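Local atomic coordinates of pyocin-S2 (Pseudomonas aeruginosa, PDB entry 4QKO), a protein that kills sensitive bacteria by breaking down their chromosomal DNA through its C-terminal HNH nuclease domain, the part described here, and also blocks lipid synthesis. Residues H101-I106 with N117-T122; N20-A25 with K68-G73; A31-Q36 with Y113-L118. All coordinates share one frame; numbering follows the deposited sequence. Where two conformers were deposited one is given.

In the fold
All three contacts lie in the nuclease domain. Interactions 1 and 3 have centres about 9 Å apart and share Asn117 and Leu118; both reach the antiparallel sheet in which strand 118-121 runs between strands 31-32 and 99-102. Interaction 1 joins the two strands of the HNH metal motif and carries the metal-binding His101; interaction 3 packs residues beside strand 31-32 against the turn leading into the central strand. Interaction 2, centred about 19 Å from interaction 1 and 16 Å from interaction 3, precedes interaction 1 along the chain, while its segments alternate with those of interaction 3. Trp21 NE1 and Pro32 O tie it to the sheet. It lies across the chain's centre from interaction 1, where Asn71 meets the immunity protein.

Interaction 1 of 3, residues H101-I106 with N117-T122; sequences HHKVRI and NLVAVT. With MG (magnesium ion), chain O.
His101 and Val119 form a hydrogen-bonded antiparallel pair, His101 N to Val119 O and Val119 N to His101 O both 3.0 Å, and the next pair, His102 with Leu118, is non-hydrogen-bonded. The ladder closes on Asn117, whose backbone O accepts from Lys103 N at 2.8 Å. Its side chain then extends the pairing into the loop: with CG anti to the backbone N (chi1 -159°), OD1 takes Val104 N on a lone pair in the carbonyl plane at 2.7 Å, while ND2 gives a nearly straight bond, also in plane, to Val104 O at 3.1 Å. One amide thus grips both polar backbone atoms of Val104; ND2 has a further acceptor in Gly111 O. The His102 ring lies between two methyl groups. Leu118 CD2 sits over one face, offset toward the rim and 3.7 Å from the ring centroid, a CH-pi contact; Ile106 CD1 is over the centre of the opposite face. Asn117 ND2 comes to the ring edge, its amide plane turned 62° from the ring, and His102 NE2 is hydrogen-bonded to Val112 O. On the other face of the sheet, His101 and Val119 point the same way, with Val119 CG2 at the ring edge 3.3 Å from His101 CD2. ND1 of His101 binds magnesium at 2.2 Å, and a water on the metal accepts from His102 N. His126 completes the protein ligands seen here; His130, whose ring meets that of His101, probably joins His101 and His126 in binding zinc, as in relatives. The strand pair and the helix 123-130 that follows it make the beta-beta-alpha-metal core of HNH nucleases. The paired strands hold the backbone of His101, from which ND1 reaches the metal; the cation probably polarises the coordinated water.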
loop_
_atom_site.group_PDB
_atom_site.type_symbol
_atom_site.label_atom_id
_atom_site.label_comp_id
_atom_site.label_asym_id
_atom_site.label_seq_id
_atom_site.Cartn_x
_atom_site.Cartn_y
_atom_site.Cartn_z
ATOM N N HIS B 101 -3.403 12.088 6.578
ATOM C CA HIS B 101 -4.496 13.031 7.019
ATOM C C HIS B 101 -3.814 14.117 7.868
ATOM O O HIS B 101 -2.809 13.835 8.540
ATOM C CB HIS B 101 -5.557 12.203 7.825
ATOM C CG HIS B 101 -6.334 12.900 8.952
ATOM N ND1 HIS B 101 -7.648 13.335 8.817
ATOM C CD2 HIS B 101 -6.048 13.052 10.275
ATOM C CE1 HIS B 101 -8.085 13.816 9.972
ATOM N NE2 HIS B 101 -7.137 13.646 10.876
ATOM N N HIS B 102 -4.395 15.312 7.849
ATOM C CA HIS B 102 -3.952 16.391 8.705
ATOM C C HIS B 102 -4.758 16.387 9.988
ATOM O O HIS B 102 -5.986 16.358 9.968
ATOM C CB HIS B 102 -4.153 17.696 7.966
ATOM C CG HIS B 102 -3.157 17.908 6.878
ATOM N ND1 HIS B 102 -3.304 17.357 5.622
ATOM C CD2 HIS B 102 -1.936 18.485 6.886
ATOM C CE1 HIS B 102 -2.256 17.658 4.877
ATOM N NE2 HIS B 102 -1.410 18.344 5.621
ATOM N N LYS B 103 -4.112 16.432 11.125
ATOM C CA LYS B 103 -4.850 16.475 12.393
ATOM C C LYS B 103 -5.612 17.776 12.601
ATOM O O LYS B 103 -6.776 17.752 12.995
ATOM C CB LYS B 103 -3.920 16.255 13.564
ATOM C CG LYS B 103 -3.049 15.042 13.390
ATOM C CD LYS B 103 -2.680 14.438 14.729
ATOM C CE LYS B 103 -1.522 15.149 15.358
ATOM N NZ LYS B 103 -1.653 15.024 16.837
ATOM N N VAL B 104 -4.955 18.892 12.330
ATOM C CA VAL B 104 -5.582 20.227 12.308
ATOM C C VAL B 104 -5.807 20.704 10.875
ATOM O O VAL B 104 -4.886 20.748 10.072
ATOM C CB VAL B 104 -4.722 21.253 13.086
ATOM C CG1 VAL B 104 -5.371 22.646 13.093
ATOM C CG2 VAL B 104 -4.487 20.776 14.519
ATOM N N ARG B 105 -7.042 21.080 10.525
ATOM C CA ARG B 105 -7.353 21.435 9.150
ATOM C C ARG B 105 -6.511 22.602 8.798
ATOM O O ARG B 105 -6.254 23.465 9.645
ATOM C CB ARG B 105 -8.844 21.750 8.943
ATOM C CG ARG B 105 -9.759 20.577 9.294
ATOM C CD ARG B 105 -11.072 20.480 8.503
ATOM N NE ARG B 105 -11.738 21.756 8.190
ATOM C CZ ARG B 105 -12.379 22.546 9.063
ATOM N NH1 ARG B 105 -12.467 22.243 10.362
ATOM N NH2 ARG B 105 -12.934 23.671 8.630
ATOM N N ILE B 106 -6.068 22.620 7.552
ATOM C CA ILE B 106 -5.270 23.731 7.052
ATOM C C ILE B 106 -6.092 25.035 7.116
ATOM O O ILE B 106 -5.587 26.080 7.493
ATOM C CB ILE B 106 -4.800 23.409 5.636
ATOM C CG1 ILE B 106 -3.840 22.229 5.718
ATOM C CG2 ILE B 106 -4.121 24.583 4.948
ATOM C CD1 ILE B 106 -3.983 21.306 4.555
ATOM N N ASN B 117 1.563 17.582 12.382
ATOM C CA ASN B 117 0.194 17.702 11.992
ATOM C C ASN B 117 -0.258 16.482 11.177
ATOM O O ASN B 117 -1.352 16.510 10.688
ATOM C CB ASN B 117 -0.034 18.904 11.063
ATOM C CG ASN B 117 -1.501 19.380 11.043
ATOM O OD1 ASN B 117 -2.273 19.093 11.945
ATOM N ND2 ASN B 117 -1.887 20.072 9.984
ATOM N N LEU B 118 0.658 15.578 10.853
ATOM C CA LEU B 118 0.317 14.448 9.986
ATOM C C LEU B 118 0.155 13.129 10.715
ATOM O O LEU B 118 0.861 12.820 11.654
ATOM C CB LEU B 118 1.383 14.323 8.955
ATOM C CG LEU B 118 1.627 15.572 8.150
ATOM C CD1 LEU B 118 2.696 15.242 7.182
ATOM C CD2 LEU B 118 0.396 16.045 7.438
ATOM N N VAL B 119 -0.821 12.369 10.262
ATOM C CA VAL B 119 -0.965 10.949 10.651
ATOM C C VAL B 119 -1.184 10.026 9.428
ATOM O O VAL B 119 -1.750 10.424 8.423
ATOM C CB VAL B 119 -2.121 10.710 11.634
ATOM C CG1 VAL B 119 -1.747 11.116 13.046
ATOM C CG2 VAL B 119 -3.358 11.449 11.222
ATOM N N ALA B 120 -0.783 8.748 9.543
ATOM C CA ALA B 120 -1.032 7.767 8.528
ATOM C C ALA B 120 -2.215 6.997 9.086
ATOM O O ALA B 120 -2.141 6.518 10.226
ATOM C CB ALA B 120 0.147 6.829 8.319
ATOM N N VAL B 121 -3.247 6.892 8.250
ATOM C CA VAL B 121 -4.476 6.143 8.591
ATOM C C VAL B 121 -4.905 5.177 7.520
ATOM O O VAL B 121 -4.720 5.416 6.336
ATOM C CB VAL B 121 -5.647 7.070 8.862
ATOM C CG1 VAL B 121 -5.442 7.692 10.242
ATOM C CG2 VAL B 121 -5.746 8.170 7.840
ATOM N N THR B 122 -5.581 4.121 7.945
ATOM C CA THR B 122 -6.229 3.289 6.947
ATOM C C THR B 122 -7.511 3.964 6.496
ATOM O O THR B 122 -8.069 4.786 7.237
ATOM C CB THR B 122 -6.601 1.921 7.502
ATOM O OG1 THR B 122 -7.646 2.059 8.475
ATOM C CG2 THR B 122 -5.437 1.237 8.113
HETATM MG MG MG O . -8.142 13.470 6.688
HETATM O O HOH W 1 -6.990 15.113 6.004
#

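Interaction 2 of 3, residues N20-A25 with K68-G73; sequences NWLGAA and KQFNPG
Gln69 OE1 accepts from Trp21 N at 2.7 Å, the donor tilted 22° from the carbonyl plane, and also takes a hydrogen bond from a water 2.7 Å away. That water accepts from Leu22 N, so one amide oxygen serves two successive backbone N-H groups, one directly and one through water. Beside this polar link, Phe70 brings its ring edge to the apolar side chains: Leu22 CD1 lies 3.6 Å from Phe70 CZ, and Trp21 CZ3 is 4.1 Å from the same atom. Leu22 CD2, the other branch, rests over the centre of one face of the Trp21 ring. Farther out, Gln69 is extended beyond CG (chi2 -178°), and its NE2 is hydrogen-bonded to Ser18 O, which helps fix the rotation of the amide. Trp21 NE1 bonds to Pro32 O, and its ring packs on Phe56, Trp57 and Val60 of helix 49-62. Just past Phe70, Asn71 N-caps helix 72-78 through OD1 to Ser74 N, while ND2 is hydrogen-bonded to Leu54 O and Asp63 OD2 of the immunity protein chain. The arrangement joins a 3-10 turn to the approach to helix 72-78, next to the immunity-protein interface of this colicin-type DNase domain.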
loop_
_atom_site.group_PDB
_atom_site.type_symbol
_atom_site.label_atom_id
_atom_site.label_comp_id
_atom_site.label_asym_id
_atom_site.label_seq_id
_atom_site.Cartn_x
_atom_site.Cartn_y
_atom_site.Cartn_z
ATOM N N ASN B 20 5.825 -2.187 15.038
ATOM C CA ASN B 20 4.656 -2.343 14.156
ATOM C C ASN B 20 3.993 -0.979 13.958
ATOM O O ASN B 20 2.882 -0.694 14.445
ATOM C CB ASN B 20 3.710 -3.352 14.797
ATOM C CG ASN B 20 2.458 -3.579 13.994
ATOM O OD1 ASN B 20 2.447 -3.368 12.793
ATOM N ND2 ASN B 20 1.377 -3.980 14.670
ATOM N N TRP B 21 4.703 -0.066 13.277
ATOM C CA TRP B 21 4.250 1.303 13.133
ATOM C C TRP B 21 2.829 1.471 12.669
ATOM O O TRP B 21 2.008 2.162 13.320
ATOM C CB TRP B 21 5.252 2.047 12.238
ATOM C CG TRP B 21 4.851 3.361 11.737
ATOM C CD1 TRP B 21 4.357 4.390 12.462
ATOM C CD2 TRP B 21 4.929 3.812 10.384
ATOM N NE1 TRP B 21 4.074 5.433 11.638
ATOM C CE2 TRP B 21 4.423 5.127 10.362
ATOM C CE3 TRP B 21 5.377 3.229 9.174
ATOM C CZ2 TRP B 21 4.328 5.887 9.181
ATOM C CZ3 TRP B 21 5.325 3.995 8.018
ATOM C CH2 TRP B 21 4.799 5.298 8.014
ATOM N N LEU B 22 2.511 0.833 11.561
ATOM C CA LEU B 22 1.212 0.965 10.906
ATOM C C LEU B 22 0.079 0.189 11.591
ATOM O O LEU B 22 -1.086 0.412 11.280
ATOM C CB LEU B 22 1.271 0.657 9.397
ATOM C CG LEU B 22 2.077 1.731 8.645
ATOM C CD1 LEU B 22 2.043 1.478 7.164
ATOM C CD2 LEU B 22 1.715 3.188 8.920
ATOM N N GLY B 23 0.412 -0.574 12.598
ATOM C CA GLY B 23 -0.633 -1.149 13.510
ATOM C C GLY B 23 -1.484 -0.039 14.103
ATOM O O GLY B 23 -2.700 -0.220 14.284
ATOM N N ALA B 24 -0.886 1.133 14.381
ATOM C CA ALA B 24 -1.640 2.297 14.892
ATOM C C ALA B 24 -2.552 3.006 13.867
ATOM O O ALA B 24 -3.356 3.883 14.238
ATOM C CB ALA B 24 -0.696 3.327 15.571
ATOM N N ALA B 25 -2.388 2.708 12.571
ATOM C CA ALA B 25 -3.114 3.383 11.551
ATOM C C ALA B 25 -4.598 3.048 11.514
ATOM O O ALA B 25 -5.415 3.792 10.898
ATOM C CB ALA B 25 -2.490 3.092 10.179
ATOM N N LYS B 68 11.924 -3.101 7.510
ATOM C CA LYS B 68 11.694 -4.472 8.008
ATOM C C LYS B 68 10.211 -4.838 8.254
ATOM O O LYS B 68 9.867 -6.033 8.346
ATOM C CB LYS B 68 12.511 -4.731 9.304
ATOM C CG LYS B 68 13.967 -4.351 9.131
ATOM C CD LYS B 68 14.921 -4.896 10.168
ATOM C CE LYS B 68 14.691 -4.335 11.557
ATOM N NZ LYS B 68 15.952 -4.383 12.370
ATOM N N GLN B 69 9.328 -3.838 8.328
ATOM C CA GLN B 69 7.936 -4.048 8.651
ATOM C C GLN B 69 7.085 -4.238 7.422
ATOM O O GLN B 69 5.845 -4.254 7.531
ATOM C CB GLN B 69 7.387 -2.874 9.494
ATOM C CG GLN B 69 8.263 -2.581 10.733
ATOM C CD GLN B 69 7.737 -1.457 11.645
ATOM O OE1 GLN B 69 6.614 -1.044 11.567
ATOM N NE2 GLN B 69 8.561 -1.021 12.542
ATOM N N PHE B 70 7.721 -4.251 6.253
ATOM C CA PHE B 70 7.021 -4.337 4.977
ATOM C C PHE B 70 7.559 -5.476 4.169
ATOM O O PHE B 70 8.760 -5.667 4.132
ATOM C CB PHE B 70 7.143 -3.024 4.158
ATOM C CG PHE B 70 6.496 -1.863 4.852
ATOM C CD1 PHE B 70 5.215 -1.575 4.664
ATOM C CD2 PHE B 70 7.240 -1.059 5.752
ATOM C CE1 PHE B 70 4.596 -0.507 5.353
ATOM C CE2 PHE B 70 6.641 -0.046 6.450
ATOM C CZ PHE B 70 5.315 0.254 6.242
ATOM N N ASN B 71 6.677 -6.212 3.486
ATOM C CA ASN B 71 7.156 -7.304 2.702
ATOM C C ASN B 71 7.685 -6.850 1.361
ATOM O O ASN B 71 7.555 -5.693 0.994
ATOM C CB ASN B 71 6.083 -8.421 2.581
ATOM C CG ASN B 71 5.152 -8.239 1.411
ATOM O OD1 ASN B 71 4.802 -7.142 1.077
ATOM N ND2 ASN B 71 4.731 -9.362 0.782
ATOM N N PRO B 72 8.306 -7.781 0.606
ATOM C CA PRO B 72 8.946 -7.329 -0.640
ATOM C C PRO B 72 7.961 -6.747 -1.611
ATOM O O PRO B 72 8.298 -5.830 -2.331
ATOM C CB PRO B 72 9.610 -8.609 -1.195
ATOM C CG PRO B 72 9.864 -9.436 0.043
ATOM C CD PRO B 72 8.803 -9.093 1.047
ATOM N N GLY B 73 6.724 -7.262 -1.659
ATOM C CA GLY B 73 5.691 -6.714 -2.510
ATOM C C GLY B 73 5.435 -5.270 -2.168
ATOM O O GLY B 73 5.286 -4.412 -3.038
HETATM O O HOH W 2 4.557 -0.708 9.851
#

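Interaction 3 of 3, residues A31-Q36 with Y113-L118; sequences APIPSQ and YNMGNL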
loop_
_atom_site.group_PDB
_atom_site.type_symbol
_atom_site.label_atom_id
_atom_site.label_comp_id
_atom_site.label_asym_id
_atom_site.label_seq_id
_atom_site.Cartn_x
_atom_site.Cartn_y
_atom_site.Cartn_z
ATOM N N ALA B 31 -1.366 6.694 12.905
ATOM C CA ALA B 31 -0.034 6.426 13.229
ATOM C C ALA B 31 0.684 7.755 13.087
ATOM O O ALA B 31 0.461 8.416 12.150
ATOM C CB ALA B 31 0.560 5.413 12.257
ATOM N N PRO B 32 1.548 8.083 14.015
ATOM C CA PRO B 32 2.340 9.290 13.873
ATOM C C PRO B 32 3.392 9.175 12.780
ATOM O O PRO B 32 3.670 8.070 12.262
ATOM C CB PRO B 32 2.966 9.436 15.232
ATOM C CG PRO B 32 3.157 8.083 15.729
ATOM C CD PRO B 32 1.942 7.329 15.217
ATOM N N ILE B 33 3.931 10.338 12.355
ATOM C CA ILE B 33 5.110 10.256 11.506
ATOM C C ILE B 33 6.352 9.788 12.330
ATOM O O ILE B 33 6.678 10.389 13.422
ATOM C CB ILE B 33 5.406 11.609 10.852
ATOM C CG1 ILE B 33 4.222 12.106 10.033
ATOM C CG2 ILE B 33 6.677 11.521 10.002
ATOM C CD1 ILE B 33 3.512 11.008 9.230
ATOM N N PRO B 34 7.035 8.733 11.885
ATOM C CA PRO B 34 8.237 8.303 12.605
ATOM C C PRO B 34 9.304 9.401 12.668
ATOM O O PRO B 34 9.532 10.035 11.675
ATOM C CB PRO B 34 8.744 7.100 11.800
ATOM C CG PRO B 34 7.542 6.616 11.037
ATOM C CD PRO B 34 6.727 7.851 10.766
ATOM N N SER B 35 9.893 9.629 13.842
ATOM C CA SER B 35 10.929 10.651 13.989
ATOM C C SER B 35 12.002 10.570 12.906
ATOM O O SER B 35 12.430 11.628 12.401
ATOM C CB SER B 35 11.556 10.626 15.385
ATOM O OG SER B 35 12.010 9.335 15.819
ATOM N N GLN B 36 12.419 9.362 12.518
ATOM C CA GLN B 36 13.487 9.228 11.463
ATOM C C GLN B 36 13.053 9.768 10.138
ATOM O O GLN B 36 13.888 10.148 9.303
ATOM C CB GLN B 36 13.865 7.787 10.963
ATOM C CG GLN B 36 13.948 6.626 11.785
ATOM C CD GLN B 36 12.647 6.044 12.268
ATOM O OE1 GLN B 36 11.937 6.673 13.061
ATOM N NE2 GLN B 36 12.512 4.779 12.038
ATOM N N TYR B 113 2.841 20.730 5.662
ATOM C CA TYR B 113 3.967 19.768 5.767
ATOM C C TYR B 113 4.669 19.802 7.130
ATOM O O TYR B 113 5.827 19.500 7.233
ATOM C CB TYR B 113 4.965 20.048 4.638
ATOM C CG TYR B 113 4.367 20.021 3.240
ATOM C CD1 TYR B 113 3.953 18.835 2.646
ATOM C CD2 TYR B 113 4.142 21.185 2.553
ATOM C CE1 TYR B 113 3.382 18.821 1.394
ATOM C CE2 TYR B 113 3.573 21.182 1.302
ATOM C CZ TYR B 113 3.181 20.009 0.713
ATOM O OH TYR B 113 2.653 19.992 -0.580
ATOM N N ASN B 114 3.939 20.185 8.168
ATOM C CA ASN B 114 4.400 20.110 9.542
ATOM C C ASN B 114 4.217 18.688 9.965
ATOM O O ASN B 114 3.112 18.205 9.996
ATOM C CB ASN B 114 3.506 21.024 10.435
ATOM C CG ASN B 114 3.843 20.946 11.920
ATOM O OD1 ASN B 114 4.603 20.117 12.361
ATOM N ND2 ASN B 114 3.331 21.914 12.691
ATOM N N MET B 115 5.279 18.006 10.300
ATOM C CA MET B 115 5.169 16.562 10.682
ATOM C C MET B 115 4.388 16.293 11.905
ATOM O O MET B 115 3.863 15.219 12.048
ATOM C CB MET B 115 6.540 15.923 10.862
ATOM C CG MET B 115 7.411 16.024 9.634
ATOM S SD MET B 115 6.839 15.137 8.161
ATOM C CE MET B 115 7.306 16.130 6.797
ATOM N N GLY B 116 4.306 17.245 12.809
ATOM C CA GLY B 116 3.414 17.130 13.982
ATOM C C GLY B 116 1.913 17.236 13.627
ATOM O O GLY B 116 1.079 16.973 14.502
ATOM N N ASN B 117 1.563 17.582 12.382
ATOM C CA ASN B 117 0.194 17.702 11.992
ATOM C C ASN B 117 -0.258 16.482 11.177
ATOM O O ASN B 117 -1.352 16.510 10.688
ATOM C CB ASN B 117 -0.034 18.904 11.063
ATOM C CG ASN B 117 -1.501 19.380 11.043
ATOM O OD1 ASN B 117 -2.273 19.093 11.945
ATOM N ND2 ASN B 117 -1.887 20.072 9.984
ATOM N N LEU B 118 0.658 15.578 10.853
ATOM C CA LEU B 118 0.317 14.448 9.986
ATOM C C LEU B 118 0.155 13.129 10.715
ATOM O O LEU B 118 0.861 12.820 11.654
ATOM C CB LEU B 118 1.383 14.323 8.955
ATOM C CG LEU B 118 1.627 15.572 8.150
ATOM C CD1 LEU B 118 2.696 15.242 7.182
ATOM C CD2 LEU B 118 0.396 16.045 7.438
HETATM O O HOH W 3 3.578 12.890 13.684
#
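Ile33 CG2 stands anti to the backbone N, with CG1 beside that N (chi1 -58°), and meets Met115 SD, which follows a bend of the methionine chain at chi2 (-65°). Different branches of Ile33 touch the two partners. Its CG2 methyl faces Met115 SD at 4.1 Å, while CG1 lies 3.8 Å from Leu118 CB and CD1 approaches the same carbon; CG1 is also 3.7 Å from the carbonyl oxygen of Met115. The Ile33 side chain passes obliquely to both partners, and what it meets on the Leu118 side chain is the CB. Alongside the apolar contact, one water links the backbones: it accepts from Ile33 N at 2.9 Å and donates to Met115 O, also at 2.9 Å, with a weak, longer bond to Leu118 O. Within the turn that carries Met115, Asn114 OD1 accepts from Gly116 N in an Asx turn, the donor standing above the carbonyl plane, and Asn114 O accepts from Asn117 N at 2.9 Å. Outward, Ile33 packs on Phe56 and Met115 on Phe52, both of helix 49-62, and Met115 also touches Ala38 and Leu41 of helix 35-41. Ala31, at the start of the first segment, is backbone-bonded to Ala120, where the short, weakly bonded strand 31-32 lies beside strand 118-121. The contact therefore joins the link between strand 31-32 and helix 35-41 to the 3-10 turn ahead of the central strand. Buried aliphatic and thioether groups meet here by van der Waals contact, while the polar link between the two backbones runs through the water, so that the amide N-H of Ile33 and the carbonyl of Met115 are both satisfied without pairing directly.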